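Local coordinates for predicted transcriptional regulator (PDB 1XMA), which is a predicted transcriptional regulator of the PadR-like family, probably binding DNA as a dimer through a winged-helix domain to control the expression of target genes, at residues Gly40-Asp43 against Thr44-Ser48. Residues are numbered along the deposited sequence; the frame is centred on the assembly and turned at random.
Sequences GYVD and TIILS
Val42 and Ile46 sit one helical turn apart, their side chains running alongside each other in the same direction until CG1 of Val42 meets CD1 of Ile46 at 4.0 Å. Val42 reaches this neighbour because its CG1 is anti to the backbone N (chi1 154°). Ile46 N donates to Val42 O at 3.0 Å, one of three successive i to i+4 bonds between residues 40-43 and 44-48. The others join Ile45 N to Tyr41 O and Leu47 N to Asp43 O, both at 2.8 Å. The first of the three comes almost straight down its carbonyl (C=O...N 170°), whereas Leu47 N lies 22° off the carbonyl plane of Asp43. Leucine and isoleucine side chains shield these carbonyls: CG of Leu47 rests 3.1 Å from Asp43 O. This is the tight part, a turn of the central helix 35-52 in what looks like a PadR-type winged-helix domain, with Ile46 packed on Leu79 and Ala82 of helix 76-88 and Ile45 on Phe135 of the second subunit. Asp43 is probably accommodated among these apolar residues because its OD1 forms a salt bridge with Arg85, while OD2 is hydrogen-bonded elsewhere.

The fit is looser where Tyr41 and Thr44 lie side by side: the ring's CD1 comes no nearer than 4.0 Å to Thr44 OG1, a plain van der Waals distance. Here a water bridges Gly40 O and the Thr44 hydroxyl. It donates to Gly40 O and is also hydrogen-bonded to Thr44 OG1 at 2.7 Å, the hydroxyl that makes threonine apt here, while the broad Tyr41 ring meets Trp125 of helix 112-135 edge-to-face.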
loop_
_atom_site.group_PDB
_atom_site.type_symbol
_atom_site.label_atom_id
_atom_site.label_comp_id
_atom_site.label_asym_id
_atom_site.label_seq_id
_atom_site.Cartn_x
_atom_site.Cartn_y
_atom_site.Cartn_z
ATOM N N GLY B 40 -4.429 -2.840 2.831
ATOM C CA GLY B 40 -3.560 -3.181 3.947
ATOM C C GLY B 40 -3.794 -2.428 5.254
ATOM O O GLY B 40 -3.385 -2.905 6.317
ATOM N N TYR B 41 -4.459 -1.270 5.201
ATOM C CA TYR B 41 -4.559 -0.404 6.399
ATOM C C TYR B 41 -5.939 -0.105 6.960
ATOM O O TYR B 41 -6.056 0.570 7.975
ATOM C CB TYR B 41 -3.694 0.857 6.234
ATOM C CG TYR B 41 -2.239 0.448 6.296
ATOM C CD1 TYR B 41 -1.600 0.261 7.529
ATOM C CD2 TYR B 41 -1.519 0.171 5.124
ATOM C CE1 TYR B 41 -0.270 -0.170 7.594
ATOM C CE2 TYR B 41 -0.191 -0.262 5.176
ATOM C CZ TYR B 41 0.427 -0.423 6.408
ATOM O OH TYR B 41 1.729 -0.831 6.456
ATOM N N VAL B 42 -6.968 -0.658 6.321
ATOM C CA VAL B 42 -8.358 -0.480 6.724
ATOM C C VAL B 42 -8.523 -0.727 8.213
ATOM O O VAL B 42 -8.982 0.167 8.959
ATOM C CB VAL B 42 -9.339 -1.393 5.814
ATOM C CG1 VAL B 42 -10.648 -1.774 6.516
ATOM C CG2 VAL B 42 -9.642 -0.700 4.534
ATOM N N ASP B 43 -8.126 -1.921 8.660
ATOM C CA ASP B 43 -8.264 -2.314 10.077
ATOM C C ASP B 43 -7.517 -1.384 11.014
ATOM O O ASP B 43 -8.032 -1.014 12.083
ATOM C CB ASP B 43 -7.797 -3.743 10.290
ATOM C CG ASP B 43 -8.669 -4.757 9.553
ATOM O OD1 ASP B 43 -9.583 -4.355 8.821
ATOM O OD2 ASP B 43 -8.436 -5.959 9.697
ATOM N N THR B 44 -6.296 -1.027 10.617
ATOM C CA THR B 44 -5.445 -0.129 11.395
ATOM C C THR B 44 -6.070 1.273 11.506
ATOM O O THR B 44 -6.027 1.872 12.564
ATOM C CB THR B 44 -4.038 -0.046 10.759
ATOM O OG1 THR B 44 -3.520 -1.378 10.596
ATOM C CG2 THR B 44 -3.073 0.812 11.619
ATOM N N ILE B 45 -6.654 1.769 10.406
ATOM C CA ILE B 45 -7.411 3.031 10.396
ATOM C C ILE B 45 -8.659 3.003 11.325
ATOM O O ILE B 45 -8.942 3.961 12.013
ATOM C CB ILE B 45 -7.825 3.422 8.915
ATOM C CG1 ILE B 45 -6.585 3.785 8.079
ATOM C CG2 ILE B 45 -8.918 4.505 8.904
ATOM C CD1 ILE B 45 -6.862 4.122 6.599
ATOM N N ILE B 46 -9.397 1.898 11.324
ATOM C CA ILE B 46 -10.549 1.721 12.215
ATOM C C ILE B 46 -10.130 1.620 13.670
ATOM O O ILE B 46 -10.763 2.221 14.534
ATOM C CB ILE B 46 -11.413 0.489 11.838
ATOM C CG1 ILE B 46 -12.158 0.755 10.517
ATOM C CG2 ILE B 46 -12.412 0.165 12.979
ATOM C CD1 ILE B 46 -12.550 -0.499 9.749
ATOM N N LEU B 47 -9.047 0.887 13.927
ATOM C CA LEU B 47 -8.454 0.796 15.260
ATOM C C LEU B 47 -7.963 2.147 15.768
ATOM O O LEU B 47 -8.121 2.485 16.955
ATOM C CB LEU B 47 -7.303 -0.216 15.255
ATOM C CG LEU B 47 -7.697 -1.683 15.042
ATOM C CD1 LEU B 47 -6.462 -2.538 14.976
ATOM C CD2 LEU B 47 -8.678 -2.189 16.143
ATOM N N SER B 48 -7.364 2.906 14.860
ATOM C CA SER B 48 -6.859 4.228 15.152
ATOM C C SER B 48 -7.976 5.162 15.674
ATOM O O SER B 48 -7.784 5.890 16.648
ATOM C CB SER B 48 -6.230 4.800 13.887
ATOM O OG SER B 48 -5.849 6.125 14.085
HETATM O O HOH W 1 -4.537 -3.108 8.839
#